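Local coordinates for protein desmoplakin (Homo sapiens, PDB 3R6N) that probably links desmosomal cell-adhesion complexes to intermediate filaments, here represented by a rigid plakin-domain fragment of four spectrin repeats and an SH3 domain, at residues K224-D229 with K242-E247; V32-V37 with I98-S103. One frame throughout, in Å; residues are numbered along the deposited sequence.

Interaction 1 (Lys224-Asp229 with Lys242-Glu247) and interaction 2 (Val32-Val37 with Ile98-Ser103) lie on opposite sides of the centre of this elongated chain. Their own centres are 83 Å apart and their nearest atoms about 66 Å, so they do not touch. The helix 167-225 relates them: near its start Tyr173 contacts interaction 2, while its last residue, Lys225, and Tyr226 just after it take part in interaction 1. Interaction 1 combines a polar grip with a CH-pi contact, whereas interaction 2 relies on aliphatic side chains. A bound oxidised dithiothreitol molecule lies about 13 Å from the side chain of Ser103 in interaction 2; its pocket includes Leu177, which also touches Thr102.

Interaction 1 (K224-D229 with K242-E247); sequences KKYPCD and KELEKE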
ATOM      1  N   LYS A 224     -27.718 -18.178  26.846  1.00105.87           N
ATOM      2  CA  LYS A 224     -29.145 -17.925  27.006  1.00109.84           C
ATOM      3  C   LYS A 224     -29.971 -18.887  26.158  1.00114.26           C
ATOM      4  O   LYS A 224     -31.085 -19.251  26.524  1.00116.38           O
ATOM      5  CB  LYS A 224     -29.470 -16.480  26.622  1.00113.45           C
ATOM      6  CG  LYS A 224     -30.952 -16.163  26.580  1.00118.78           C
ATOM      7  CD  LYS A 224     -31.192 -14.752  26.075  1.00122.83           C
ATOM      8  CE  LYS A 224     -32.678 -14.435  26.001  1.00128.78           C
ATOM      9  NZ  LYS A 224     -32.914 -13.081  25.433  1.00133.27           N
ATOM     10  N   LYS A 225     -29.417 -19.293  25.020  1.00126.59           N
ATOM     11  CA  LYS A 225     -30.103 -20.205  24.113  1.00131.85           C
ATOM     12  C   LYS A 225     -30.091 -21.639  24.646  1.00128.78           C
ATOM     13  O   LYS A 225     -30.954 -22.447  24.300  1.00132.88           O
ATOM     14  CB  LYS A 225     -29.464 -20.145  22.722  1.00135.29           C
ATOM     15  CG  LYS A 225     -30.158 -20.992  21.669  1.00139.65           C
ATOM     16  CD  LYS A 225     -29.420 -20.929  20.337  1.00139.00           C
ATOM     17  CE  LYS A 225     -30.054 -21.856  19.311  1.00140.85           C
ATOM     18  NZ  LYS A 225     -29.308 -21.868  18.021  1.00140.32           N
ATOM     19  N   TYR A 226     -29.109 -21.949  25.488  1.00116.64           N
ATOM     20  CA  TYR A 226     -28.994 -23.280  26.071  1.00113.22           C
ATOM     21  C   TYR A 226     -28.838 -23.214  27.585  1.00107.52           C
ATOM     22  O   TYR A 226     -27.720 -23.136  28.094  1.00103.02           O
ATOM     23  CB  TYR A 226     -27.807 -24.041  25.472  1.00111.38           C
ATOM     24  CG  TYR A 226     -27.812 -24.132  23.962  1.00117.20           C
ATOM     25  CD1 TYR A 226     -26.798 -23.551  23.207  1.00117.25           C
ATOM     26  CD2 TYR A 226     -28.826 -24.801  23.289  1.00123.14           C
ATOM     27  CE1 TYR A 226     -26.796 -23.634  21.825  1.00123.00           C
ATOM     28  CE2 TYR A 226     -28.833 -24.887  21.907  1.00127.68           C
ATOM     29  CZ  TYR A 226     -27.817 -24.303  21.181  1.00126.45           C
ATOM     30  OH  TYR A 226     -27.825 -24.389  19.807  1.00127.72           O
ATOM     31  N   PRO A 227     -29.963 -23.241  28.312  1.00111.77           N
ATOM     32  CA  PRO A 227     -29.937 -23.314  29.773  1.00107.05           C
ATOM     33  C   PRO A 227     -29.841 -24.766  30.211  1.00104.10           C
ATOM     34  O   PRO A 227     -30.359 -25.647  29.524  1.00106.81           O
ATOM     35  CB  PRO A 227     -31.294 -22.740  30.158  1.00110.15           C
ATOM     36  CG  PRO A 227     -32.184 -23.191  29.054  1.00115.77           C
ATOM     37  CD  PRO A 227     -31.341 -23.157  27.795  1.00117.73           C
ATOM     38  N   CYS A 228     -29.185 -25.014  31.338  1.00136.57           N
ATOM     39  CA  CYS A 228     -28.987 -26.379  31.810  1.00133.50           C
ATOM     40  C   CYS A 228     -29.478 -26.564  33.240  1.00130.75           C
ATOM     41  O   CYS A 228     -28.743 -26.311  34.193  1.00127.57           O
ATOM     42  CB  CYS A 228     -27.510 -26.768  31.706  1.00130.34           C
ATOM     43  SG  CYS A 228     -26.804 -26.599  30.051  1.00133.35           S
ATOM     44  N   ASP A 229     -30.722 -27.006  33.382  1.00156.29           N
ATOM     45  CA  ASP A 229     -31.268 -27.314  34.697  1.00153.81           C
ATOM     46  C   ASP A 229     -31.599 -28.798  34.809  1.00152.37           C
ATOM     47  O   ASP A 229     -31.873 -29.462  33.811  1.00154.94           O
ATOM     48  CB  ASP A 229     -32.506 -26.466  34.995  1.00156.86           C
ATOM     49  CG  ASP A 229     -33.604 -26.651  33.969  1.00162.00           C
ATOM     50  OD1 ASP A 229     -34.726 -27.037  34.362  1.00163.27           O
ATOM     51  OD2 ASP A 229     -33.342 -26.408  32.771  1.00165.21           O
ATOM     52  N   LYS A 242     -28.563 -31.967  19.809  1.00135.70           N
ATOM     53  CA  LYS A 242     -28.432 -32.025  18.358  1.00137.33           C
ATOM     54  C   LYS A 242     -28.190 -30.639  17.771  1.00138.19           C
ATOM     55  O   LYS A 242     -27.350 -30.471  16.887  1.00137.61           O
ATOM     56  CB  LYS A 242     -29.652 -32.693  17.722  1.00140.76           C
ATOM     57  CG  LYS A 242     -29.700 -34.194  17.954  1.00139.97           C
ATOM     58  CD  LYS A 242     -30.946 -34.827  17.365  1.00143.55           C
ATOM     59  CE  LYS A 242     -30.989 -36.320  17.666  1.00142.67           C
ATOM     60  NZ  LYS A 242     -32.260 -36.955  17.218  1.00146.14           N
ATOM     61  N   GLU A 243     -28.922 -29.645  18.265  1.00126.47           N
ATOM     62  CA  GLU A 243     -28.684 -28.266  17.859  1.00127.15           C
ATOM     63  C   GLU A 243     -27.324 -27.800  18.363  1.00123.62           C
ATOM     64  O   GLU A 243     -26.618 -27.049  17.692  1.00123.25           O
ATOM     65  CB  GLU A 243     -29.780 -27.341  18.390  1.00129.53           C
ATOM     66  CG  GLU A 243     -31.030 -27.298  17.532  1.00133.81           C
ATOM     67  CD  GLU A 243     -32.028 -26.264  18.019  1.00136.27           C
ATOM     68  OE1 GLU A 243     -32.729 -26.539  19.017  1.00136.55           O
ATOM     69  OE2 GLU A 243     -32.107 -25.175  17.408  1.00138.00           O
ATOM     70  N   LEU A 244     -26.962 -28.260  19.554  1.00 98.56           N
ATOM     71  CA  LEU A 244     -25.706 -27.880  20.177  1.00 95.41           C
ATOM     72  C   LEU A 244     -24.518 -28.386  19.365  1.00 93.56           C
ATOM     73  O   LEU A 244     -23.408 -27.876  19.491  1.00 91.47           O
ATOM     74  CB  LEU A 244     -25.643 -28.434  21.601  1.00 93.61           C
ATOM     75  CG  LEU A 244     -24.593 -27.841  22.538  1.00 87.29           C
ATOM     76  CD1 LEU A 244     -24.976 -26.423  22.928  1.00 86.88           C
ATOM     77  CD2 LEU A 244     -24.442 -28.713  23.772  1.00 81.79           C
ATOM     78  N   GLU A 245     -24.753 -29.397  18.537  1.00109.11           N
ATOM     79  CA  GLU A 245     -23.688 -29.959  17.715  1.00107.73           C
ATOM     80  C   GLU A 245     -23.615 -29.268  16.358  1.00109.56           C
ATOM     81  O   GLU A 245     -22.575 -29.278  15.701  1.00108.30           O
ATOM     82  CB  GLU A 245     -23.856 -31.471  17.565  1.00107.74           C
ATOM     83  CG  GLU A 245     -23.864 -32.202  18.900  1.00105.80           C
ATOM     84  CD  GLU A 245     -23.688 -33.699  18.762  1.00105.21           C
ATOM     85  OE1 GLU A 245     -22.853 -34.127  17.938  1.00104.44           O
ATOM     86  OE2 GLU A 245     -24.383 -34.449  19.482  1.00105.59           O
ATOM     87  N   LYS A 246     -24.724 -28.661  15.943  1.00104.76           N
ATOM     88  CA  LYS A 246     -24.721 -27.820  14.754  1.00106.73           C
ATOM     89  C   LYS A 246     -23.927 -26.560  15.055  1.00105.04           C
ATOM     90  O   LYS A 246     -23.241 -26.023  14.188  1.00104.99           O
ATOM     91  CB  LYS A 246     -26.146 -27.441  14.340  1.00110.73           C
ATOM     92  CG  LYS A 246     -26.663 -28.164  13.104  1.00113.65           C
ATOM     93  CD  LYS A 246     -27.141 -29.568  13.436  1.00113.86           C
ATOM     94  CE  LYS A 246     -27.795 -30.228  12.229  1.00117.42           C
ATOM     95  NZ  LYS A 246     -28.441 -31.526  12.584  1.00118.13           N
ATOM     96  N   GLU A 247     -24.025 -26.100  16.298  1.00105.99           N
ATOM     97  CA  GLU A 247     -23.339 -24.890  16.735  1.00104.54           C
ATOM     98  C   GLU A 247     -21.829 -25.047  16.665  1.00101.40           C
ATOM     99  O   GLU A 247     -21.127 -24.149  16.204  1.00100.84           O
ATOM    100  CB  GLU A 247     -23.749 -24.530  18.162  1.00104.05           C
ATOM    101  CG  GLU A 247     -25.209 -24.133  18.318  1.00107.29           C
ATOM    102  CD  GLU A 247     -25.452 -22.662  18.040  1.00108.95           C
ATOM    103  OE1 GLU A 247     -24.504 -21.969  17.613  1.00107.72           O
ATOM    104  OE2 GLU A 247     -26.593 -22.199  18.258  1.00111.56           O
TER
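Lys225 holds CG anti to its backbone N (chi1 -176°) and runs on extended, while Glu247 is bent at its second torsion (chi2 -86°); the two reach toward each other tip to tip. Lys225 NZ and Glu247 OE2 form a salt bridge at 2.7 Å, the lysine nitrogen approaching nearly along the C-O axis. The same oxygen accepts from Tyr226 OH at 3.0 Å through its anti lone pair, with the carboxylate plane perpendicular to the ring. One oxygen thus accepts from two donors, an arrangement that would probably stabilise its negative charge. Glu243 OE2, 4.4 Å from Lys225 NZ, may add a longer-range attraction. Within a spectrin-like repeat, the contact joins the C-terminal end of helix 167-225, and Tyr226 as the first residue to leave helical geometry, to helix 234-265. The Tyr226 ring is covered on both faces. Leu244 CD1 makes a CH-pi contact 3.6 Å from the ring centroid, offset toward the rim, and Lys225 CG lies 4.0 Å above the opposite face, over the centre. Tyr364 and Met367 of helix 340-384 touch the Leu244 side chain, and Trp360 NE1 hydrogen-bonds to Leu244 O.

Interaction 2 (V32-V37 with I98-S103); sequences VDLASV and IIQATS
Ile99 meets the side chains of Val32 and Leu34 with different branches. Its CG1 arm, with CD1 anti at the second torsion (chi2 -175°), carries CD1 to 3.4 Å from Val32 CA and 3.6 Å from Val32 CB; the two side chains cross at about a right angle. The other branch, CG2, lies 3.5 Å from Leu34 CD2, and here the side chains slide past each other in opposite directions; CG2 also comes near Val32 O. Leu34 CD2 also reaches Gln100, whose CG is 3.9 Å away, so the leucine tip spans two consecutive residues of helix 68-117. Val37 CG2 adds a looser approach to Ile99 CD1 at 4.4 Å.

In the next shell, Asp33 caps the helix that carries Leu34 and Val37: its OD2 accepts from Ser36 OG at 2.8 Å, through the anti lone pair, and more weakly from Ser36 N. On the facing helix, Ser103 N bonds to Ile99 O, and Thr102 OG1 hydrogen-bonds to Ile98 O at 2.8 Å, tilted 22° from the carbonyl plane. Farther out, Tyr173 of helix 167-225 touches Val32 and Thr102 and hydrogen-bonds to Ser103 OG, while Leu152 of helix 130-161 touches Ile98, Ala101 and Thr102. Apolar side chains at the start of helix 34-64 thus pack on helix 68-117, with helices 130-161 and 167-225 close by, consistent with the helical bundles of this spectrin-repeat fragment.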
ATOM      1  N   VAL A  32      19.906  29.170 -21.368  1.00 67.73           N
ATOM      2  CA  VAL A  32      18.527  28.700 -21.381  1.00 68.18           C
ATOM      3  C   VAL A  32      17.600  29.637 -20.614  1.00 70.84           C
ATOM      4  O   VAL A  32      16.407  29.368 -20.481  1.00 72.24           O
ATOM      5  CB  VAL A  32      18.404  27.268 -20.820  1.00 65.58           C
ATOM      6  CG1 VAL A  32      19.337  26.327 -21.572  1.00 64.86           C
ATOM      7  CG2 VAL A  32      18.705  27.251 -19.341  1.00 64.15           C
ATOM      8  N   ASP A  33      18.151  30.737 -20.111  1.00 62.02           N
ATOM      9  CA  ASP A  33      17.342  31.766 -19.473  1.00 66.47           C
ATOM     10  C   ASP A  33      16.460  32.431 -20.513  1.00 70.89           C
ATOM     11  O   ASP A  33      16.909  33.319 -21.227  1.00 73.22           O
ATOM     12  CB  ASP A  33      18.226  32.816 -18.799  1.00 68.62           C
ATOM     13  CG  ASP A  33      17.427  33.994 -18.263  1.00 75.16           C
ATOM     14  OD1 ASP A  33      16.570  33.780 -17.377  1.00 76.57           O
ATOM     15  OD2 ASP A  33      17.658  35.135 -18.714  1.00 77.85           O
ATOM     16  N   LEU A  34      15.208  31.996 -20.602  1.00 72.54           N
ATOM     17  CA  LEU A  34      14.302  32.485 -21.642  1.00 73.21           C
ATOM     18  C   LEU A  34      14.321  34.003 -21.799  1.00 77.70           C
ATOM     19  O   LEU A  34      14.111  34.521 -22.895  1.00 80.19           O
ATOM     20  CB  LEU A  34      12.875  31.989 -21.400  1.00 75.98           C
ATOM     21  CG  LEU A  34      12.658  30.500 -21.679  1.00 71.50           C
ATOM     22  CD1 LEU A  34      11.247  30.081 -21.304  1.00 74.88           C
ATOM     23  CD2 LEU A  34      12.947  30.175 -23.137  1.00 71.07           C
ATOM     24  N   ALA A  35      14.580  34.713 -20.707  1.00 81.25           N
ATOM     25  CA  ALA A  35      14.646  36.169 -20.747  1.00 82.51           C
ATOM     26  C   ALA A  35      15.823  36.656 -21.593  1.00 82.51           C
ATOM     27  O   ALA A  35      15.730  37.686 -22.259  1.00 84.51           O
ATOM     28  CB  ALA A  35      14.729  36.735 -19.338  1.00 81.82           C
ATOM     29  N   SER A  36      16.926  35.913 -21.554  1.00 89.91           N
ATOM     30  CA  SER A  36      18.093  36.208 -22.381  1.00 89.92           C
ATOM     31  C   SER A  36      17.799  35.876 -23.836  1.00 91.35           C
ATOM     32  O   SER A  36      17.948  36.719 -24.722  1.00 92.93           O
ATOM     33  CB  SER A  36      19.303  35.395 -21.917  1.00 85.41           C
ATOM     34  OG  SER A  36      19.675  35.725 -20.592  1.00 86.30           O
ATOM     35  N   VAL A  37      17.389  34.634 -24.070  1.00 68.26           N
ATOM     36  CA  VAL A  37      17.011  34.176 -25.401  1.00 68.88           C
ATOM     37  C   VAL A  37      16.130  35.207 -26.103  1.00 76.28           C
ATOM     38  O   VAL A  37      16.281  35.447 -27.298  1.00 78.36           O
ATOM     39  CB  VAL A  37      16.279  32.813 -25.339  1.00 66.40           C
ATOM     40  CG1 VAL A  37      15.880  32.358 -26.727  1.00 66.10           C
ATOM     41  CG2 VAL A  37      17.155  31.763 -24.670  1.00 60.30           C
ATOM     42  N   ILE A  98      12.532  24.805 -28.086  1.00 72.88           N
ATOM     43  CA  ILE A  98      12.867  23.630 -27.285  1.00 70.37           C
ATOM     44  C   ILE A  98      12.863  23.934 -25.788  1.00 69.37           C
ATOM     45  O   ILE A  98      12.449  23.099 -24.986  1.00 68.11           O
ATOM     46  CB  ILE A  98      14.224  23.004 -27.702  1.00 70.05           C
ATOM     47  CG1 ILE A  98      14.338  21.575 -27.166  1.00 69.53           C
ATOM     48  CG2 ILE A  98      15.391  23.864 -27.241  1.00 69.77           C
ATOM     49  CD1 ILE A  98      13.327  20.624 -27.764  1.00 70.51           C
ATOM     50  N   ILE A  99      13.307  25.130 -25.414  1.00 80.34           N
ATOM     51  CA  ILE A  99      13.357  25.502 -24.004  1.00 80.35           C
ATOM     52  C   ILE A  99      11.974  25.813 -23.445  1.00 83.43           C
ATOM     53  O   ILE A  99      11.597  25.302 -22.396  1.00 82.73           O
ATOM     54  CB  ILE A  99      14.283  26.697 -23.764  1.00 81.76           C
ATOM     55  CG1 ILE A  99      15.691  26.373 -24.252  1.00 79.61           C
ATOM     56  CG2 ILE A  99      14.315  27.057 -22.289  1.00 82.70           C
ATOM     57  CD1 ILE A  99      16.691  27.451 -23.944  1.00 80.94           C
ATOM     58  N   GLN A 100      11.226  26.659 -24.146  1.00 65.02           N
ATOM     59  CA  GLN A 100       9.853  26.964 -23.761  1.00 70.19           C
ATOM     60  C   GLN A 100       9.074  25.682 -23.504  1.00 67.90           C
ATOM     61  O   GLN A 100       8.436  25.525 -22.460  1.00 69.76           O
ATOM     62  CB  GLN A 100       9.157  27.783 -24.849  1.00 75.72           C
ATOM     63  CG  GLN A 100       9.635  29.217 -24.940  1.00 80.64           C
ATOM     64  CD  GLN A 100       8.920  29.999 -26.019  1.00 86.80           C
ATOM     65  OE1 GLN A 100       8.281  29.423 -26.900  1.00 85.93           O
ATOM     66  NE2 GLN A 100       9.022  31.320 -25.955  1.00 93.85           N
ATOM     67  N   ALA A 101       9.137  24.765 -24.463  1.00 79.66           N
ATOM     68  CA  ALA A 101       8.451  23.487 -24.349  1.00 77.87           C
ATOM     69  C   ALA A 101       8.885  22.733 -23.096  1.00 74.60           C
ATOM     70  O   ALA A 101       8.052  22.356 -22.270  1.00 75.71           O
ATOM     71  CB  ALA A 101       8.696  22.645 -25.589  1.00 75.76           C
ATOM     72  N   THR A 102      10.190  22.521 -22.957  1.00 65.19           N
ATOM     73  CA  THR A 102      10.727  21.782 -21.820  1.00 62.58           C
ATOM     74  C   THR A 102      10.422  22.496 -20.511  1.00 64.15           C
ATOM     75  O   THR A 102      10.216  21.868 -19.473  1.00 63.14           O
ATOM     76  CB  THR A 102      12.245  21.595 -21.946  1.00 60.60           C
ATOM     77  OG1 THR A 102      12.538  20.962 -23.192  1.00 60.89           O
ATOM     78  CG2 THR A 102      12.770  20.724 -20.823  1.00 58.84           C
ATOM     79  N   SER A 103      10.393  23.820 -20.573  1.00 68.79           N
ATOM     80  CA  SER A 103      10.136  24.624 -19.395  1.00 69.27           C
ATOM     81  C   SER A 103       8.729  24.359 -18.871  1.00 72.98           C
ATOM     82  O   SER A 103       8.536  24.119 -17.680  1.00 73.53           O
ATOM     83  CB  SER A 103      10.312  26.103 -19.725  1.00 74.05           C
ATOM     84  OG  SER A 103      10.816  26.806 -18.609  1.00 74.14           O
TER